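PDB 5O34: enoyl-CoA hydratase carB homologue, which probably catalyses carbon–carbon bond formation in thienamycin biosynthesis, giving a carboxymethylproline intermediate as its crotonase-superfamily relative CarB does in the carbapenem pathway. Local coordinates for residues E76-A79 and L80-L84; N122-I125 and D126-D130; L165-E168 and Q169-L172. All blocks are in the same frame, centred on the assembly; numbering follows the deposited sequence.

Contact 1: residues E76-A79 and L80-L84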
loop_
_atom_site.group_PDB
_atom_site.type_symbol
_atom_site.label_atom_id
_atom_site.label_comp_id
_atom_site.label_asym_id
_atom_site.label_seq_id
_atom_site.Cartn_x
_atom_site.Cartn_y
_atom_site.Cartn_z
ATOM N N GLU A 76 -19.769 24.072 3.583
ATOM C CA GLU A 76 -19.443 24.755 4.837
ATOM C C GLU A 76 -18.164 24.173 5.442
ATOM O O GLU A 76 -17.282 24.937 5.846
ATOM C CB GLU A 76 -20.607 24.681 5.836
ATOM C CG GLU A 76 -20.690 25.911 6.728
ATOM C CD GLU A 76 -21.163 25.682 8.152
ATOM O OE1 GLU A 76 -22.226 25.043 8.336
ATOM O OE2 GLU A 76 -20.496 26.188 9.085
ATOM N N LEU A 77 -18.040 22.823 5.436
ATOM C CA LEU A 77 -16.860 22.105 5.923
ATOM C C LEU A 77 -15.632 22.458 5.089
ATOM O O LEU A 77 -14.571 22.722 5.658
ATOM C CB LEU A 77 -17.104 20.579 5.980
ATOM C CG LEU A 77 -16.017 19.712 6.662
ATOM C CD1 LEU A 77 -15.651 20.227 8.056
ATOM C CD2 LEU A 77 -16.445 18.263 6.740
ATOM N N THR A 78 -15.801 22.528 3.751
ATOM C CA THR A 78 -14.777 22.922 2.768
ATOM C C THR A 78 -14.285 24.353 3.059
ATOM O O THR A 78 -13.069 24.582 3.129
ATOM C CB THR A 78 -15.352 22.783 1.344
ATOM O OG1 THR A 78 -15.770 21.438 1.137
ATOM C CG2 THR A 78 -14.369 23.188 0.261
ATOM N N ALA A 79 -15.236 25.303 3.242
ATOM C CA ALA A 79 -14.931 26.705 3.557
ATOM C C ALA A 79 -14.212 26.804 4.901
ATOM O O ALA A 79 -13.214 27.524 4.993
ATOM C CB ALA A 79 -16.198 27.539 3.564
ATOM N N LEU A 80 -14.667 26.030 5.922
ATOM C CA LEU A 80 -14.023 25.995 7.243
ATOM C C LEU A 80 -12.578 25.525 7.141
ATOM O O LEU A 80 -11.682 26.201 7.654
ATOM C CB LEU A 80 -14.809 25.139 8.246
ATOM C CG LEU A 80 -14.140 24.916 9.621
ATOM C CD1 LEU A 80 -13.987 26.238 10.400
ATOM C CD2 LEU A 80 -14.891 23.864 10.430
ATOM N N MET A 81 -12.344 24.408 6.419
ATOM C CA MET A 81 -11.002 23.866 6.192
ATOM C C MET A 81 -10.088 24.915 5.579
ATOM O O MET A 81 -8.933 25.029 5.995
ATOM C CB MET A 81 -11.035 22.590 5.327
ATOM C CG MET A 81 -11.649 21.372 6.021
ATOM S SD MET A 81 -11.176 21.076 7.752
ATOM C CE MET A 81 -9.549 20.617 7.566
ATOM N N ARG A 82 -10.622 25.722 4.636
ATOM C CA ARG A 82 -9.865 26.808 4.004
ATOM C C ARG A 82 -9.633 27.995 4.947
ATOM O O ARG A 82 -8.545 28.582 4.922
ATOM C CB ARG A 82 -10.491 27.238 2.680
ATOM C CG ARG A 82 -10.103 26.296 1.532
ATOM C CD ARG A 82 -10.722 26.694 0.207
ATOM N NE ARG A 82 -12.166 26.920 0.320
ATOM C CZ ARG A 82 -13.074 26.452 -0.528
ATOM N NH1 ARG A 82 -12.704 25.712 -1.569
ATOM N NH2 ARG A 82 -14.362 26.708 -0.337
ATOM N N GLU A 83 -10.615 28.303 5.819
ATOM C CA GLU A 83 -10.491 29.360 6.833
ATOM C C GLU A 83 -9.414 28.963 7.848
ATOM O O GLU A 83 -8.567 29.786 8.211
ATOM C CB GLU A 83 -11.831 29.602 7.548
ATOM C CG GLU A 83 -12.867 30.332 6.704
ATOM C CD GLU A 83 -14.257 30.417 7.312
ATOM O OE1 GLU A 83 -15.220 29.936 6.671
ATOM O OE2 GLU A 83 -14.391 30.988 8.420
ATOM N N LEU A 84 -9.419 27.679 8.260
ATOM C CA LEU A 84 -8.451 27.120 9.210
ATOM C C LEU A 84 -7.021 27.080 8.659
ATOM O O LEU A 84 -6.079 27.300 9.418
ATOM C CB LEU A 84 -8.896 25.737 9.726
ATOM C CG LEU A 84 -10.220 25.682 10.514
ATOM C CD1 LEU A 84 -10.570 24.261 10.893
ATOM C CD2 LEU A 84 -10.187 26.568 11.757
#

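Contact 2: residues N122-I125 and D126-D130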
loop_
_atom_site.group_PDB
_atom_site.type_symbol
_atom_site.label_atom_id
_atom_site.label_comp_id
_atom_site.label_asym_id
_atom_site.label_seq_id
_atom_site.Cartn_x
_atom_site.Cartn_y
_atom_site.Cartn_z
ATOM N N ASN A 122 -24.225 15.337 -10.461
ATOM C CA ASN A 122 -22.988 15.957 -10.952
ATOM C C ASN A 122 -22.484 17.062 -10.029
ATOM O O ASN A 122 -21.274 17.217 -9.853
ATOM C CB ASN A 122 -23.164 16.476 -12.384
ATOM C CG ASN A 122 -23.065 15.422 -13.471
ATOM O OD1 ASN A 122 -23.088 14.204 -13.226
ATOM N ND2 ASN A 122 -22.964 15.875 -14.710
ATOM N N ALA A 123 -23.415 17.813 -9.427
ATOM C CA ALA A 123 -23.111 18.889 -8.491
ATOM C C ALA A 123 -22.766 18.324 -7.108
ATOM O O ALA A 123 -21.980 18.943 -6.389
ATOM C CB ALA A 123 -24.280 19.848 -8.409
ATOM N N TRP A 124 -23.334 17.139 -6.757
ATOM C CA TRP A 124 -23.046 16.415 -5.510
ATOM C C TRP A 124 -21.567 16.011 -5.534
ATOM O O TRP A 124 -20.822 16.404 -4.635
ATOM C CB TRP A 124 -23.986 15.189 -5.316
ATOM C CG TRP A 124 -23.643 14.252 -4.175
ATOM C CD1 TRP A 124 -23.169 14.596 -2.940
ATOM C CD2 TRP A 124 -23.853 12.825 -4.137
ATOM N NE1 TRP A 124 -22.989 13.468 -2.167
ATOM C CE2 TRP A 124 -23.405 12.367 -2.876
ATOM C CE3 TRP A 124 -24.364 11.885 -5.057
ATOM C CZ2 TRP A 124 -23.456 11.008 -2.506
ATOM C CZ3 TRP A 124 -24.406 10.540 -4.694
ATOM C CH2 TRP A 124 -23.962 10.114 -3.432
ATOM N N ILE A 125 -21.137 15.340 -6.626
ATOM C CA ILE A 125 -19.768 14.880 -6.884
ATOM C C ILE A 125 -18.753 16.038 -6.797
ATOM O O ILE A 125 -17.750 15.899 -6.095
ATOM C CB ILE A 125 -19.687 14.077 -8.224
ATOM C CG1 ILE A 125 -20.554 12.783 -8.195
ATOM C CG2 ILE A 125 -18.248 13.780 -8.661
ATOM C CD1 ILE A 125 -20.327 11.736 -6.991
ATOM N N ASP A 126 -19.037 17.178 -7.456
ATOM C CA ASP A 126 -18.172 18.363 -7.424
ATOM C C ASP A 126 -17.944 18.897 -6.009
ATOM O O ASP A 126 -16.819 19.271 -5.693
ATOM C CB ASP A 126 -18.686 19.473 -8.357
ATOM C CG ASP A 126 -18.356 19.265 -9.825
ATOM O OD1 ASP A 126 -17.177 18.954 -10.139
ATOM O OD2 ASP A 126 -19.262 19.453 -10.669
ATOM N N ASP A 127 -18.981 18.897 -5.148
ATOM C CA ASP A 127 -18.847 19.358 -3.755
ATOM C C ASP A 127 -18.042 18.358 -2.912
ATOM O O ASP A 127 -17.174 18.772 -2.137
ATOM C CB ASP A 127 -20.219 19.668 -3.120
ATOM C CG ASP A 127 -20.931 20.865 -3.736
ATOM O OD1 ASP A 127 -20.235 21.824 -4.157
ATOM O OD2 ASP A 127 -22.183 20.858 -3.771
ATOM N N ILE A 128 -18.311 17.041 -3.108
ATOM C CA ILE A 128 -17.641 15.885 -2.490
ATOM C C ILE A 128 -16.147 15.939 -2.786
ATOM O O ILE A 128 -15.324 15.880 -1.866
ATOM C CB ILE A 128 -18.303 14.567 -3.028
ATOM C CG1 ILE A 128 -19.707 14.412 -2.458
ATOM C CG2 ILE A 128 -17.459 13.310 -2.720
ATOM C CD1 ILE A 128 -19.720 14.058 -0.990
ATOM N N THR A 129 -15.807 16.082 -4.095
ATOM C CA THR A 129 -14.435 16.159 -4.586
ATOM C C THR A 129 -13.729 17.371 -4.002
ATOM O O THR A 129 -12.605 17.234 -3.531
ATOM C CB THR A 129 -14.381 16.116 -6.138
ATOM O OG1 THR A 129 -15.211 15.064 -6.629
ATOM C CG2 THR A 129 -12.965 15.928 -6.672
ATOM N N ASP A 130 -14.411 18.528 -3.964
ATOM C CA ASP A 130 -13.862 19.768 -3.400
ATOM C C ASP A 130 -13.618 19.635 -1.900
ATOM O O ASP A 130 -12.616 20.151 -1.413
ATOM C CB ASP A 130 -14.732 20.997 -3.749
ATOM C CG ASP A 130 -14.732 21.402 -5.227
ATOM O OD1 ASP A 130 -14.198 20.628 -6.067
ATOM O OD2 ASP A 130 -15.289 22.478 -5.549
#

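Contact 3: residues L165-E168 and Q169-L172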
loop_
_atom_site.group_PDB
_atom_site.type_symbol
_atom_site.label_atom_id
_atom_site.label_comp_id
_atom_site.label_asym_id
_atom_site.label_seq_id
_atom_site.Cartn_x
_atom_site.Cartn_y
_atom_site.Cartn_z
ATOM N N LEU A 165 -8.421 8.431 15.068
ATOM C CA LEU A 165 -8.475 7.922 16.426
ATOM C C LEU A 165 -9.864 7.365 16.661
ATOM O O LEU A 165 -10.863 8.076 16.510
ATOM C CB LEU A 165 -8.141 9.044 17.404
ATOM C CG LEU A 165 -8.064 8.697 18.887
ATOM C CD1 LEU A 165 -6.899 7.762 19.192
ATOM C CD2 LEU A 165 -7.924 9.947 19.695
ATOM N N GLY A 166 -9.916 6.076 16.965
ATOM C CA GLY A 166 -11.177 5.396 17.187
ATOM C C GLY A 166 -11.386 4.953 18.618
ATOM O O GLY A 166 -10.430 4.582 19.306
ATOM N N SER A 167 -12.644 5.003 19.073
ATOM C CA SER A 167 -13.023 4.475 20.378
ATOM C C SER A 167 -13.262 2.982 20.109
ATOM O O SER A 167 -13.421 2.599 18.944
ATOM C CB SER A 167 -14.304 5.133 20.886
ATOM O OG SER A 167 -15.467 4.633 20.242
ATOM N N GLU A 168 -13.324 2.140 21.146
ATOM C CA GLU A 168 -13.574 0.725 20.871
ATOM C C GLU A 168 -15.048 0.463 20.430
ATOM O O GLU A 168 -15.390 -0.666 20.073
ATOM C CB GLU A 168 -13.100 -0.167 22.018
ATOM C CG GLU A 168 -11.618 -0.511 21.872
ATOM C CD GLU A 168 -10.706 -0.182 23.045
ATOM O OE1 GLU A 168 -9.516 0.128 22.802
ATOM O OE2 GLU A 168 -11.162 -0.272 24.208
ATOM N N GLN A 169 -15.856 1.542 20.331
ATOM C CA GLN A 169 -17.243 1.545 19.845
ATOM C C GLN A 169 -17.268 1.889 18.341
ATOM O O GLN A 169 -18.320 1.773 17.696
ATOM C CB GLN A 169 -18.103 2.573 20.627
ATOM C CG GLN A 169 -18.391 2.210 22.090
ATOM C CD GLN A 169 -19.148 0.910 22.252
ATOM O OE1 GLN A 169 -18.564 -0.146 22.527
ATOM N NE2 GLN A 169 -20.470 0.961 22.109
ATOM N N ALA A 170 -16.110 2.329 17.795
ATOM C CA ALA A 170 -15.975 2.695 16.385
ATOM C C ALA A 170 -16.174 1.475 15.495
ATOM O O ALA A 170 -15.613 0.410 15.756
ATOM C CB ALA A 170 -14.620 3.343 16.118
ATOM N N ARG A 171 -17.054 1.617 14.497
ATOM C CA ARG A 171 -17.371 0.576 13.523
ATOM C C ARG A 171 -17.307 1.204 12.125
ATOM O O ARG A 171 -17.936 2.229 11.877
ATOM C CB ARG A 171 -18.712 -0.114 13.851
ATOM C CG ARG A 171 -18.603 -0.975 15.115
ATOM C CD ARG A 171 -19.874 -1.703 15.513
ATOM N NE ARG A 171 -20.130 -2.870 14.664
ATOM C CZ ARG A 171 -19.595 -4.078 14.840
ATOM N NH1 ARG A 171 -18.746 -4.300 15.839
ATOM N NH2 ARG A 171 -19.894 -5.069 14.010
ATOM N N LEU A 172 -16.450 0.650 11.252
ATOM C CA LEU A 172 -16.189 1.191 9.907
ATOM C C LEU A 172 -16.862 0.345 8.814
ATOM O O LEU A 172 -16.757 -0.879 8.856
ATOM C CB LEU A 172 -14.661 1.280 9.708
ATOM C CG LEU A 172 -13.903 2.513 10.277
ATOM C CD1 LEU A 172 -14.210 2.815 11.738
ATOM C CD2 LEU A 172 -12.430 2.324 10.172
#

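Contact 1: residues E76-A79 and L80-L84
Side chains one turn apart along helix 71-86 make this contact, with Thr-78 and Arg-82 lying alongside each other and pointing the same way. The helix belongs to the crotonase-like fold and lies against its mixed sheet. The methyl CG2 of Thr-78 sits over one face of the Arg-82 guanidinium, 3.2 Å above its plane and displaced toward the rim; it is 3.5 Å from Arg-82 NH1. The Thr-78 torsion divides the labour: CG2 stands anti to the backbone N and meets the arginine, while OG1 (chi1 -58°) turns back to hydrogen-bond Met-74 O in the preceding turn. A bend at chi3 of Arg-82 (-50°) folds the guanidinium back over that methyl.

Beneath these side chains runs the regular i to i+4 ladder. Leu-80 N reaches Glu-76 O at 2.8 Å, and Met-81 N binds Leu-77 O at 2.9 Å. Further along, Arg-82 N bonds Thr-78 O and Glu-83 N bonds Ala-79 O.

Other side chains lean on this ladder. Met-81 CG rests 3.2 Å from Leu-77 O, after which the thioether chain curls away. Glu-83 CG lies 3.3 Å from Ala-79 O, and its carboxylate OE1 passes 4.0 Å from the Ala-79 methyl CB. The leucines touch more lightly, Leu-77 CD1 lying 4.4 Å from Leu-80 CD2.

Arg-82 and Glu-83 are exposed, whereas Leu-77, Leu-80 and Met-81 are buried. Leu-80 packs on Cys-48 of strand 47-50 and Ala-58 of strand 55-59. Leu-77 and Thr-78 meet Leu-131 of helix 120-137, and Arg-82 reaches Thr-134 there, which wedges the helix between the sheet and that second helix.

Contact 2: residues N122-I125 and D126-D130
Thr-129 grips Ile-125 twice through a single carbonyl. Its backbone N bonds Ile-125 O at 2.8 Å and nearly straight, with an N-H...O angle of 168°, while its hydroxyl OG1 donates to Ile-125 O at 2.7 Å from well above the carbonyl plane. The side-chain torsion, chi1 -47°, turns OG1 back beside its own backbone N and down onto that oxygen, giving this buried hydroxyl a partner within its own helix. The remaining backbone bonds are less uniform. Ile-128 N to Trp-124 O is a good bond of 3.0 Å, but Asp-126 N to Asn-122 O stretches to 3.3 Å, and Asp-127 N makes a weak second bond to Trp-124 O besides its main one to Ala-123 O.

All of this lies on helix 120-137, one of the helices packed round the crotonase-like core. Helix 71-86 flanks it, as does helix 252-273 near the C-terminus of the modelled chain.

The apolar part is carried by Trp-124 and Ile-128, which extend alongside each other. Ile-128 CG1 comes 3.4 Å from Trp-124 NE1 at the pyrrole end of the indole, and Ile-128 CD1 follows at 3.5 Å from the same nitrogen. The indole also meets the ring of His-274 edge-to-face, while Met-74 packs against both Trp-124 and Ile-128.

Charge is concentrated in the aspartates. Asp-126 OD2 lies 3.1 Å from Asn-122 O, two acceptors, so not a hydrogen bond; the carboxylate is salt-bridged through OD1 to Arg-267 and Lys-271. Asp-127 similarly folds back, bringing OD2 within 3.2 Å of Ala-123 O, and there Arg-71 supplies the salt bridge. Arg-267 also pairs with Asp-130, so that one arginine spans two aspartates a helical turn apart.

Contact 3: residues L165-E168 and Q169-L172
This is a tight chain reversal, a type I beta turn from Ser-167 to Ala-170, joining strand 163-167 of the large mixed sheet to strand 171-173 of the small three-stranded one. Its closing bond runs from Ala-170 N to Ser-167 O, 2.9 Å long with an N-H...O angle of 160°. The donor stands well out of the carbonyl plane.

The Ser-167 side chain adds an ST turn to this frame: OG accepts from Gln-169 N at 3.1 Å, two residues ahead. That contact depends on chi1 of 76°, which places OG between the backbone N and the carbonyl carbon and so aims it forward along the chain. The bond is moderately bent, at 145°. OG is also hydrogen-bonded to Asp-147, so two partners fix the rotation of this buried hydroxyl. Gln-169 CB lies 3.4 Å from Ser-167 OG, and a bend at chi2 brings the amide OE1 of Gln-169 back to 4.0 Å from Glu-168 O.

The Ala-170 methyl lies against the end of the incoming strand. Its CB comes to 3.2 Å from Ser-167 O and 4.1 Å from Gly-166 CA, a close approach helped by the absence of a side chain on Gly-166.

The two corner residues, Glu-168 and Gln-169, are exposed. The Glu-168 carboxylate approaches that of Glu-212, like charges whose closeness could favour a proton on one of them.

Through backbone bonds to Ile-146 and to Glu-222 and Val-224, the incoming strand sits between strands 142-146 and 222-224, and Leu-165 packs on helix 229-242. After the turn, Arg-171 forms a salt bridge with Glu-208, and Leu-172 rests against Trp-209 of strand 209-210.

Contacts 1 and 2 are neighbours although they lie on different helices, 71-86 and 120-137: their centres are 15 Å apart, and they meet where Thr-78 CG2 lies 3.9 Å from Asp-130 O. Contact 3 stands apart, across the centre of the chain from both. Its centre is about 25 Å from that of contact 1 and about 27 Å from that of contact 2, with nearest atoms about 14 Å and 17 Å away. Contacts 1 and 2 thus describe a pair of packed helices, whereas contact 3 joins two sheets. Strand 163-167 lies in the same mixed sheet that the helix of contact 1 flanks toward the other edge.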